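Local structure of T cell receptor gamma chain (Monodelphis domestica, 7L15) at residues B[8-13]-B[210-215]; B[123-128]-B[205-210]; B[157-162]-B[201-206]; B[171-176]-B[189-194]. The protein pairs with a mu chain to form the marsupial gamma mu T cell receptor, and probably takes part in antigen recognition at the T cell surface. One frame throughout, in Å; residues are numbered along the deposited sequence.

Contact 1 (B[8-13]-B[210-215])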
# COMPACT_ATOMS: atom_id res chain seq x y z
N GLN B 8 -0.91 -11.77 -7.32
CA GLN B 8 -2.31 -11.90 -6.94
C GLN B 8 -3.14 -10.89 -7.70
O GLN B 8 -2.89 -9.69 -7.62
CB GLN B 8 -2.50 -11.71 -5.43
CG GLN B 8 -1.91 -12.82 -4.58
CD GLN B 8 -2.27 -12.68 -3.09
OE1 GLN B 8 -1.43 -12.28 -2.27
NE2 GLN B 8 -3.51 -13.03 -2.75
N ARG B 9 -4.14 -11.37 -8.44
CA ARG B 9 -5.00 -10.53 -9.26
C ARG B 9 -6.34 -11.24 -9.36
O ARG B 9 -6.39 -12.47 -9.34
CB ARG B 9 -4.42 -10.29 -10.67
CG ARG B 9 -3.14 -9.43 -10.71
CD ARG B 9 -2.71 -9.11 -12.13
NE ARG B 9 -1.37 -8.51 -12.17
CZ ARG B 9 -0.81 -7.98 -13.26
NH1 ARG B 9 -1.48 -7.95 -14.40
NH2 ARG B 9 0.41 -7.48 -13.20
N PRO B 10 -7.46 -10.49 -9.45
CA PRO B 10 -7.56 -9.03 -9.39
C PRO B 10 -7.24 -8.47 -8.00
O PRO B 10 -7.09 -9.25 -7.06
CB PRO B 10 -9.02 -8.76 -9.78
CG PRO B 10 -9.73 -10.06 -9.54
CD PRO B 10 -8.73 -11.12 -9.83
N ILE B 11 -7.09 -7.15 -7.88
CA ILE B 11 -6.68 -6.57 -6.61
C ILE B 11 -7.81 -6.60 -5.59
O ILE B 11 -7.55 -6.48 -4.39
CB ILE B 11 -6.17 -5.14 -6.83
CG1 ILE B 11 -7.29 -4.25 -7.33
CG2 ILE B 11 -5.07 -5.15 -7.86
CD1 ILE B 11 -6.88 -2.80 -7.45
N SER B 12 -9.05 -6.76 -6.02
CA SER B 12 -10.16 -6.86 -5.08
C SER B 12 -11.24 -7.75 -5.67
O SER B 12 -11.31 -7.97 -6.88
CB SER B 12 -10.72 -5.49 -4.72
OG SER B 12 -11.29 -4.87 -5.87
N ILE B 13 -12.08 -8.28 -4.78
CA ILE B 13 -13.27 -9.05 -5.13
C ILE B 13 -14.40 -8.55 -4.24
O ILE B 13 -14.29 -8.58 -3.01
CB ILE B 13 -13.05 -10.56 -4.92
CG1 ILE B 13 -11.83 -11.04 -5.71
CG2 ILE B 13 -14.28 -11.37 -5.34
CD1 ILE B 13 -11.54 -12.53 -5.57
N LEU B 210 -11.92 -3.80 -14.20
CA LEU B 210 -11.10 -4.14 -15.36
C LEU B 210 -10.70 -5.60 -15.38
O LEU B 210 -10.00 -6.02 -16.30
CB LEU B 210 -9.84 -3.27 -15.38
CG LEU B 210 -10.01 -1.76 -15.35
CD1 LEU B 210 -8.66 -1.10 -15.53
CD2 LEU B 210 -10.96 -1.31 -16.44
N GLY B 211 -11.12 -6.38 -14.38
CA GLY B 211 -10.58 -7.71 -14.23
C GLY B 211 -9.09 -7.65 -13.92
O GLY B 211 -8.60 -6.73 -13.27
N MET B 212 -8.35 -8.63 -14.44
CA MET B 212 -6.95 -8.76 -14.07
C MET B 212 -6.03 -7.84 -14.87
O MET B 212 -5.02 -7.39 -14.33
CB MET B 212 -6.49 -10.21 -14.23
CG MET B 212 -7.06 -11.15 -13.19
SD MET B 212 -6.60 -12.85 -13.58
CE MET B 212 -4.86 -12.64 -13.98
N GLU B 213 -6.36 -7.54 -16.12
CA GLU B 213 -5.42 -6.85 -17.01
C GLU B 213 -5.34 -5.36 -16.66
O GLU B 213 -6.37 -4.69 -16.57
CB GLU B 213 -5.83 -7.00 -18.48
CG GLU B 213 -6.54 -8.30 -18.83
CD GLU B 213 -7.21 -8.25 -20.21
OE1 GLU B 213 -6.53 -8.55 -21.21
OE2 GLU B 213 -8.42 -7.89 -20.28
N PRO B 214 -4.14 -4.81 -16.45
CA PRO B 214 -4.00 -3.36 -16.31
C PRO B 214 -4.46 -2.61 -17.55
O PRO B 214 -4.38 -3.12 -18.67
CB PRO B 214 -2.50 -3.16 -16.09
CG PRO B 214 -2.00 -4.48 -15.58
CD PRO B 214 -2.88 -5.53 -16.18
N LYS B 215 -4.96 -1.40 -17.33
CA LYS B 215 -5.06 -0.37 -18.37
C LYS B 215 -3.77 0.43 -18.40
O LYS B 215 -3.18 0.70 -17.35
CB LYS B 215 -6.25 0.56 -18.10
CG LYS B 215 -6.56 1.53 -19.23
CD LYS B 215 -7.01 0.80 -20.49
CE LYS B 215 -7.40 1.78 -21.60
NZ LYS B 215 -8.59 2.59 -21.21
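Arg-9 and Pro-10 lean against Met-212 and Pro-214 from across a domain boundary, and no hydrogen bond joins the two segments. The peptide before Pro-10 is cis, which kinks the chain and sets its ring beside the root of the Arg-9 side chain. Met-212 crosses the Pro-10 ring obliquely and also meets the root of Arg-9. Its CG lies 3.7 Å from CB of Arg-9, and the same Met-212 CG is 3.8 Å from CD of Pro-10. The terminal bend of Met-212 (chi3 45°) folds its CE back toward CB of Arg-9, so the flexible thioether lies against the aliphatic root of Arg-9. Beyond CB, Arg-9 is extended, with CG beside the backbone N (chi1 -68°), and reaches along the 210-215 loop until it crosses the Pro-214 ring at about a right angle. There Arg-9 NH1 comes within 3.3 Å of CD of Pro-214, a packing contact. Arg-9 NE also forms a long, weak ion pair with Glu-7. Gly-211 makes the turn with a positive phi (64°), a conformation that glycine adopts easily. Ser-12 adds a polar tie nearby through its hydroxyl to Glu-208. The first strand passes from one sheet to the other, as in immunoglobulin V domains, and here it does so at a cis-proline kink, as in kappa light chains; it meets the loop between strands 201-206 and 215-219, at the V–C elbow.

Contact 2 (B[123-128]-B[205-210]); sequences KPPKPI and YQHEDL
Pro-125 is the tight centre of this contact, wedged between two rings of the other segment. Its CD sits over one face of the His-207 imidazole in a CH-pi contact, 4.0 Å from the centroid of the His-207 ring, while its CG approaches CE2 of Tyr-205 at 3.8 Å. Proline suits the spot because its compact, rigid ring presents polarised C-H groups to an aromatic face. Tyr-205 has CG in the crowded position between N and carbonyl carbon (chi1 63°), which stands the ring up beside the prolines; Pro-127 crosses it at about a right angle, its CD 3.9 Å from OH of Tyr-205. Leu-149 and Phe-152 close over Pro-125 from strand 142-152.

The other end is more open to solvent and has fewer apolar contacts, though its atoms stand no further apart. Pro-124, exposed, lies alongside Asp-209, and OD2 of Asp-209 comes to 3.0 Å from CD of Pro-124. The Pro-124 nitrogen is also near that oxygen but has no hydrogen to give. Beyond, CB of Pro-124 only brushes CD2 of Leu-210.

With no hydrogen bond across the segments, polarity is settled locally. Asp-209 N donates almost straight (174°) to ND1 of His-207, and His-207 NE2 bonds to the carbonyl of Pro-154. An accepting ND1 beside an NE2 facing a carbonyl is consistent with a neutral imidazole protonated at NE2.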
# COMPACT_ATOMS: atom_id res chain seq x y z
N LYS B 123 -17.75 -0.05 -10.90
CA LYS B 123 -17.63 1.07 -11.82
C LYS B 123 -16.14 1.29 -12.05
O LYS B 123 -15.37 1.39 -11.07
CB LYS B 123 -18.28 2.35 -11.29
CG LYS B 123 -19.71 2.19 -10.83
CD LYS B 123 -20.47 3.51 -10.84
CE LYS B 123 -19.86 4.51 -9.89
NZ LYS B 123 -20.88 5.52 -9.53
N PRO B 124 -15.71 1.40 -13.30
CA PRO B 124 -14.27 1.51 -13.58
C PRO B 124 -13.80 2.95 -13.43
O PRO B 124 -14.58 3.89 -13.62
CB PRO B 124 -14.17 1.05 -15.04
CG PRO B 124 -15.47 1.49 -15.64
CD PRO B 124 -16.52 1.42 -14.53
N PRO B 125 -12.52 3.15 -13.11
CA PRO B 125 -11.99 4.52 -13.08
C PRO B 125 -12.18 5.22 -14.41
O PRO B 125 -12.03 4.63 -15.48
CB PRO B 125 -10.50 4.30 -12.76
CG PRO B 125 -10.43 2.92 -12.15
CD PRO B 125 -11.49 2.14 -12.83
N LYS B 126 -12.52 6.52 -14.34
CA LYS B 126 -12.48 7.41 -15.49
C LYS B 126 -11.24 8.30 -15.37
O LYS B 126 -11.21 9.24 -14.55
CB LYS B 126 -13.75 8.26 -15.56
N PRO B 127 -10.18 8.06 -16.15
CA PRO B 127 -8.94 8.83 -15.98
C PRO B 127 -9.01 10.20 -16.64
O PRO B 127 -9.62 10.38 -17.69
CB PRO B 127 -7.89 7.94 -16.64
CG PRO B 127 -8.62 7.13 -17.60
CD PRO B 127 -10.02 6.95 -17.10
N ILE B 128 -8.37 11.17 -15.98
CA ILE B 128 -8.21 12.52 -16.50
C ILE B 128 -6.76 12.92 -16.30
O ILE B 128 -6.26 12.90 -15.17
CB ILE B 128 -9.15 13.54 -15.81
CG1 ILE B 128 -10.61 13.16 -16.01
CG2 ILE B 128 -8.91 14.94 -16.36
CD1 ILE B 128 -11.57 14.16 -15.41
N TYR B 205 -2.96 1.51 -14.48
CA TYR B 205 -3.80 1.29 -13.31
C TYR B 205 -4.53 -0.05 -13.40
O TYR B 205 -4.81 -0.56 -14.49
CB TYR B 205 -4.81 2.44 -13.08
CG TYR B 205 -5.84 2.66 -14.16
CD1 TYR B 205 -5.56 3.46 -15.26
CD2 TYR B 205 -7.11 2.10 -14.06
CE1 TYR B 205 -6.53 3.67 -16.24
CE2 TYR B 205 -8.07 2.31 -15.01
CZ TYR B 205 -7.78 3.08 -16.11
OH TYR B 205 -8.76 3.26 -17.06
N GLN B 206 -4.82 -0.62 -12.23
CA GLN B 206 -5.59 -1.84 -12.09
C GLN B 206 -6.81 -1.57 -11.22
O GLN B 206 -6.76 -0.77 -10.27
CB GLN B 206 -4.77 -2.98 -11.46
CG GLN B 206 -3.62 -3.47 -12.31
CD GLN B 206 -2.67 -4.35 -11.51
OE1 GLN B 206 -3.11 -5.22 -10.77
NE2 GLN B 206 -1.38 -4.11 -11.65
N HIS B 207 -7.89 -2.27 -11.53
CA HIS B 207 -9.13 -2.10 -10.79
C HIS B 207 -10.00 -3.31 -11.04
O HIS B 207 -9.91 -3.94 -12.11
CB HIS B 207 -9.87 -0.83 -11.21
CG HIS B 207 -11.02 -0.50 -10.32
ND1 HIS B 207 -12.28 -1.00 -10.53
CD2 HIS B 207 -11.08 0.22 -9.18
CE1 HIS B 207 -13.09 -0.57 -9.57
NE2 HIS B 207 -12.38 0.18 -8.74
N GLU B 208 -10.84 -3.63 -10.06
CA GLU B 208 -11.63 -4.86 -10.14
C GLU B 208 -12.58 -4.83 -11.33
O GLU B 208 -12.87 -5.88 -11.91
CB GLU B 208 -12.39 -5.09 -8.83
CG GLU B 208 -13.20 -6.38 -8.80
CD GLU B 208 -14.11 -6.50 -7.57
OE1 GLU B 208 -13.89 -5.79 -6.56
OE2 GLU B 208 -15.06 -7.32 -7.61
N ASP B 209 -13.05 -3.66 -11.74
CA ASP B 209 -13.96 -3.63 -12.87
C ASP B 209 -13.24 -3.83 -14.20
O ASP B 209 -13.91 -4.02 -15.22
CB ASP B 209 -14.75 -2.32 -12.90
CG ASP B 209 -16.05 -2.46 -13.69
OD1 ASP B 209 -16.80 -3.41 -13.42
OD2 ASP B 209 -16.31 -1.62 -14.57
N LEU B 210 -11.92 -3.80 -14.20
CA LEU B 210 -11.10 -4.14 -15.36
C LEU B 210 -10.70 -5.60 -15.38
O LEU B 210 -10.00 -6.02 -16.30
CB LEU B 210 -9.84 -3.27 -15.38
CG LEU B 210 -10.01 -1.76 -15.35
CD1 LEU B 210 -8.66 -1.10 -15.53
CD2 LEU B 210 -10.96 -1.31 -16.44

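Contact 3 (B[157-162]-B[201-206]); sequences VKTYWK and LTYFYQ
Tyr-160, Phe-204 and Gln-206 interlock on one face of this antiparallel strand pair, while Trp-161 and Tyr-203 interlock on the other. Six backbone hydrogen bonds join Lys-158, Tyr-160 and Lys-162 to Gln-206, Phe-204 and Thr-202; the one from Lys-158 N to Gln-206 O is the longest, at 3.3 Å. Tyr-160 holds CG in the crowded position between N and carbonyl carbon (chi1 39°), which swings its ring across the neighbouring strand. CB of Phe-204 then lies over the Tyr-160 face in a CH-pi contact, 3.6 Å from the centroid. The two rings are close to parallel but slid apart, so they barely overlap. Gln-206, with CG beside its backbone N and the chain extended beyond, carries NE2 to OH of Tyr-160, 2.8 Å away. That hydroxyl lies in the amide plane, which stands almost perpendicular to the ring (85°). Lys-162 crosses Phe-204 at about a right angle, its CD 3.7 Å from CE1 of Phe-204; its methylene chain packs against the CE1 corner of the ring while NZ reaches the carbonyl of Ser-167. Lys-158, extended throughout, takes its amine to Glu-109 of the V domain.

On the opposite face Tyr-203, CG anti to N (chi1 170°), turns its edge to the indole in a T-shaped stack, CD1 lying 3.5 Å from CE2 of Trp-161. Indole NE1 bonds to OG of Ser-188 of the same chain, on strand 183-193. This aromatic face packs inward on strands 142-152 and 183-193 across the immunoglobulin sandwich, and strand 215-219 borders 201-206 on its other side.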
# COMPACT_ATOMS: atom_id res chain seq x y z
N VAL B 157 -7.67 0.53 -5.74
CA VAL B 157 -7.08 0.80 -7.04
C VAL B 157 -5.57 0.83 -6.86
O VAL B 157 -5.07 1.11 -5.77
CB VAL B 157 -7.62 2.13 -7.64
CG1 VAL B 157 -7.07 3.32 -6.86
CG2 VAL B 157 -7.31 2.25 -9.14
N LYS B 158 -4.85 0.50 -7.93
CA LYS B 158 -3.40 0.45 -7.94
C LYS B 158 -2.93 1.18 -9.19
O LYS B 158 -3.43 0.92 -10.29
CB LYS B 158 -2.91 -1.00 -7.93
CG LYS B 158 -1.41 -1.19 -8.06
CD LYS B 158 -1.02 -2.67 -7.91
CE LYS B 158 0.50 -2.90 -8.01
NZ LYS B 158 0.83 -4.36 -8.06
N THR B 159 -2.01 2.13 -9.02
CA THR B 159 -1.53 2.97 -10.11
C THR B 159 -0.02 3.07 -10.02
O THR B 159 0.55 3.05 -8.93
CB THR B 159 -2.14 4.38 -10.09
OG1 THR B 159 -1.63 5.09 -8.96
CG2 THR B 159 -3.65 4.34 -10.00
N TYR B 160 0.64 3.17 -11.18
CA TYR B 160 2.08 3.30 -11.20
C TYR B 160 2.52 3.94 -12.52
O TYR B 160 1.84 3.85 -13.54
CB TYR B 160 2.80 1.95 -10.96
CG TYR B 160 2.18 0.71 -11.61
CD1 TYR B 160 0.99 0.17 -11.14
CD2 TYR B 160 2.81 0.06 -12.68
CE1 TYR B 160 0.42 -0.95 -11.72
CE2 TYR B 160 2.24 -1.09 -13.27
CZ TYR B 160 1.04 -1.59 -12.77
OH TYR B 160 0.43 -2.70 -13.31
N TRP B 161 3.67 4.61 -12.45
CA TRP B 161 4.29 5.28 -13.58
C TRP B 161 5.60 4.59 -13.90
O TRP B 161 6.38 4.30 -13.00
CB TRP B 161 4.55 6.75 -13.27
CG TRP B 161 3.34 7.51 -12.79
CD1 TRP B 161 2.70 7.34 -11.59
CD2 TRP B 161 2.65 8.55 -13.48
NE1 TRP B 161 1.64 8.22 -11.50
CE2 TRP B 161 1.58 8.97 -12.64
CE3 TRP B 161 2.82 9.17 -14.73
CZ2 TRP B 161 0.70 9.98 -13.02
CZ3 TRP B 161 1.92 10.18 -15.10
CH2 TRP B 161 0.87 10.57 -14.25
N LYS B 162 5.85 4.32 -15.18
CA LYS B 162 7.12 3.79 -15.64
C LYS B 162 7.66 4.66 -16.77
O LYS B 162 6.89 5.30 -17.50
CB LYS B 162 7.00 2.36 -16.13
CG LYS B 162 6.55 1.36 -15.09
CD LYS B 162 6.72 -0.06 -15.64
CE LYS B 162 6.27 -1.08 -14.61
NZ LYS B 162 6.74 -0.68 -13.27
N LEU B 201 6.88 8.08 -21.19
CA LEU B 201 6.38 7.53 -19.94
C LEU B 201 5.17 6.64 -20.21
O LEU B 201 4.44 6.85 -21.19
CB LEU B 201 5.98 8.65 -18.99
CG LEU B 201 7.08 9.64 -18.65
CD1 LEU B 201 6.55 10.64 -17.63
CD2 LEU B 201 8.31 8.94 -18.12
N THR B 202 4.96 5.66 -19.34
CA THR B 202 3.73 4.88 -19.36
C THR B 202 3.06 4.93 -17.99
O THR B 202 3.73 4.82 -16.95
CB THR B 202 3.98 3.44 -19.81
OG1 THR B 202 4.62 3.45 -21.09
CG2 THR B 202 2.66 2.72 -19.96
N TYR B 203 1.75 5.13 -17.99
CA TYR B 203 0.93 5.17 -16.79
C TYR B 203 0.01 3.96 -16.78
O TYR B 203 -0.65 3.67 -17.78
CB TYR B 203 0.12 6.47 -16.74
CG TYR B 203 -0.93 6.51 -15.65
CD1 TYR B 203 -0.60 6.91 -14.36
CD2 TYR B 203 -2.25 6.14 -15.91
CE1 TYR B 203 -1.57 6.94 -13.35
CE2 TYR B 203 -3.23 6.15 -14.91
CZ TYR B 203 -2.88 6.56 -13.64
OH TYR B 203 -3.85 6.59 -12.66
N PHE B 204 -0.03 3.25 -15.65
CA PHE B 204 -0.82 2.03 -15.49
C PHE B 204 -1.80 2.15 -14.34
O PHE B 204 -1.49 2.74 -13.31
CB PHE B 204 0.05 0.83 -15.18
CG PHE B 204 1.10 0.54 -16.18
CD1 PHE B 204 2.37 1.05 -16.03
CD2 PHE B 204 0.84 -0.28 -17.26
CE1 PHE B 204 3.36 0.76 -16.96
CE2 PHE B 204 1.83 -0.57 -18.19
CZ PHE B 204 3.08 -0.05 -18.03
N TYR B 205 -2.96 1.51 -14.48
CA TYR B 205 -3.80 1.29 -13.31
C TYR B 205 -4.53 -0.05 -13.40
O TYR B 205 -4.81 -0.56 -14.49
CB TYR B 205 -4.81 2.44 -13.08
CG TYR B 205 -5.84 2.66 -14.16
CD1 TYR B 205 -5.56 3.46 -15.26
CD2 TYR B 205 -7.11 2.10 -14.06
CE1 TYR B 205 -6.53 3.67 -16.24
CE2 TYR B 205 -8.07 2.31 -15.01
CZ TYR B 205 -7.78 3.08 -16.11
OH TYR B 205 -8.76 3.26 -17.06
N GLN B 206 -4.82 -0.62 -12.23
CA GLN B 206 -5.59 -1.84 -12.09
C GLN B 206 -6.81 -1.57 -11.22
O GLN B 206 -6.76 -0.77 -10.27
CB GLN B 206 -4.77 -2.98 -11.46
CG GLN B 206 -3.62 -3.47 -12.31
CD GLN B 206 -2.67 -4.35 -11.51
OE1 GLN B 206 -3.11 -5.22 -10.77
NE2 GLN B 206 -1.38 -4.11 -11.65

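Contact 4 (B[171-176]-B[189-194]); sequences DAQFGP and WLTVKE
Three hydrogen bonds grip the oxygen of an ordered water at the mouth of this beta hairpin, formed by strands 173-180 and 183-193 of the immunoglobulin C domain. The water donates to O of Asp-171 at 2.9 Å and to OE1 of Gln-173, and it accepts from N of Thr-191 at 3.0 Å. It thus bridges the two chains just where direct strand pairing stops. Gln-173 reaches it because its chain bends at chi2 (75°), folding the amide back over the strands; a long side chain ending in a carbonyl oxygen suits a place that needs an acceptor.

Next to the water, Gln-173 and Trp-189 form an antiparallel hydrogen-bonded pair. Gln-173 N donates to Trp-189 O at 2.9 Å, almost along the C=O axis, and Trp-189 N returns a bond of the same length to Gln-173 O. Their side chains cross at about a right angle. Trp-189 has CG in the crowded position (chi1 64°), which lays the indole across the neighbouring strand and under CB of Gln-173, 3.7 Å from the centroid of the six-membered ring of Trp-189. Gly-175 N lies 3.8 Å from CZ3 of Trp-189; glycine suits the place, as it has no CB to crowd CD of Pro-176. The indole NE1 hydrogen-bonds Ser-188 of the mu chain, and Gln-173 packs on Pro-181 of that chain, so this pair helps form the face between subunits. Away from that face, Leu-190 turns inward toward Trp-161, and its CD1 touches CB of Ala-172 at 4.3 Å.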
# COMPACT_ATOMS: atom_id res chain seq x y z
N ASP B 171 9.09 7.20 -8.62
CA ASP B 171 8.72 7.71 -7.30
C ASP B 171 7.66 8.80 -7.50
O ASP B 171 7.93 10.00 -7.53
CB ASP B 171 9.95 8.23 -6.56
CG ASP B 171 9.64 8.74 -5.15
OD1 ASP B 171 9.03 8.00 -4.35
OD2 ASP B 171 10.04 9.88 -4.84
N ALA B 172 6.41 8.35 -7.66
CA ALA B 172 5.28 9.24 -7.81
C ALA B 172 4.65 9.53 -6.44
O ALA B 172 4.83 8.79 -5.48
CB ALA B 172 4.24 8.65 -8.76
N GLN B 173 3.89 10.62 -6.36
CA GLN B 173 3.09 10.91 -5.18
C GLN B 173 1.67 10.41 -5.40
O GLN B 173 1.12 10.58 -6.49
CB GLN B 173 3.06 12.41 -4.88
CG GLN B 173 4.25 12.95 -4.15
CD GLN B 173 5.45 13.06 -5.04
OE1 GLN B 173 5.51 13.92 -5.92
NE2 GLN B 173 6.42 12.18 -4.83
N PHE B 174 1.07 9.84 -4.36
CA PHE B 174 -0.30 9.32 -4.45
C PHE B 174 -1.15 9.96 -3.37
O PHE B 174 -0.77 9.94 -2.20
CB PHE B 174 -0.32 7.80 -4.30
CG PHE B 174 0.63 7.10 -5.21
CD1 PHE B 174 1.96 6.93 -4.85
CD2 PHE B 174 0.21 6.65 -6.45
CE1 PHE B 174 2.85 6.30 -5.71
CE2 PHE B 174 1.10 6.02 -7.32
CZ PHE B 174 2.42 5.84 -6.94
N GLY B 175 -2.28 10.51 -3.75
CA GLY B 175 -3.23 10.98 -2.77
C GLY B 175 -4.06 9.85 -2.20
O GLY B 175 -4.03 8.71 -2.66
N PRO B 176 -4.82 10.16 -1.16
CA PRO B 176 -5.69 9.14 -0.56
C PRO B 176 -6.82 8.80 -1.51
O PRO B 176 -7.14 9.56 -2.43
CB PRO B 176 -6.21 9.84 0.70
CG PRO B 176 -6.37 11.29 0.24
CD PRO B 176 -5.19 11.52 -0.71
N TRP B 189 0.49 11.86 -9.03
CA TRP B 189 1.22 12.81 -9.86
C TRP B 189 2.72 12.55 -9.80
O TRP B 189 3.24 12.02 -8.82
CB TRP B 189 0.89 14.25 -9.46
CG TRP B 189 1.29 14.70 -8.07
CD1 TRP B 189 2.38 15.47 -7.74
CD2 TRP B 189 0.56 14.50 -6.84
NE1 TRP B 189 2.39 15.73 -6.39
CE2 TRP B 189 1.28 15.16 -5.82
CE3 TRP B 189 -0.62 13.83 -6.51
CZ2 TRP B 189 0.85 15.17 -4.48
CZ3 TRP B 189 -1.04 13.84 -5.19
CH2 TRP B 189 -0.31 14.50 -4.19
N LEU B 190 3.40 12.92 -10.88
CA LEU B 190 4.81 12.59 -11.06
C LEU B 190 5.55 13.85 -11.49
O LEU B 190 5.33 14.38 -12.58
CB LEU B 190 4.97 11.48 -12.09
CG LEU B 190 6.39 11.13 -12.54
CD1 LEU B 190 7.10 10.32 -11.47
CD2 LEU B 190 6.38 10.38 -13.87
N THR B 191 6.43 14.32 -10.61
CA THR B 191 7.29 15.47 -10.87
C THR B 191 8.65 14.96 -11.30
O THR B 191 9.27 14.17 -10.59
CB THR B 191 7.39 16.32 -9.61
OG1 THR B 191 6.06 16.70 -9.21
CG2 THR B 191 8.24 17.55 -9.86
N VAL B 192 9.12 15.40 -12.48
CA VAL B 192 10.39 14.92 -13.04
C VAL B 192 11.22 16.10 -13.51
O VAL B 192 10.69 17.15 -13.88
CB VAL B 192 10.18 13.95 -14.21
CG1 VAL B 192 9.32 12.77 -13.76
CG2 VAL B 192 9.56 14.66 -15.39
N LYS B 193 12.55 15.90 -13.53
CA LYS B 193 13.48 16.89 -14.04
C LYS B 193 13.36 17.05 -15.56
O LYS B 193 12.88 16.16 -16.27
CB LYS B 193 14.92 16.52 -13.71
CG LYS B 193 15.22 16.44 -12.23
CD LYS B 193 16.71 16.13 -12.01
CE LYS B 193 17.03 15.98 -10.53
NZ LYS B 193 15.91 15.24 -9.84
N GLU B 194 13.85 18.20 -16.05
CA GLU B 194 13.63 18.60 -17.44
C GLU B 194 14.15 17.56 -18.43
O GLU B 194 13.52 17.34 -19.48
CB GLU B 194 14.31 19.95 -17.69
CG GLU B 194 13.42 21.00 -18.32
CD GLU B 194 13.89 22.42 -18.02
OE1 GLU B 194 14.83 22.59 -17.21
OE2 GLU B 194 13.33 23.37 -18.60
O HOH W 1 7.07 12.67 -8.18

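In the fold
The four contacts run from the V–C elbow along the C domain. Contact 1 closes the longest loop, tying the V domain to the turn between strands 201-206 and 215-219; the other three are nested inside it along the chain. Contact 2 touches contact 1, with centres about 10 Å apart, and shares Leu-210 with it. Contacts 2 and 3 share Tyr-205 and Gln-206 on strand 201-206. Contact 4 lies in the sheet opposite contact 3, the one that also holds strand 126-130 of contact 2; its centre is about 12 Å from that of contact 3, which it meets through Leu-190, Ala-172 and Phe-174. Strand 201-206 and the turn beyond it therefore connect the elbow with the sandwich core, while contact 4 faces the mu chain.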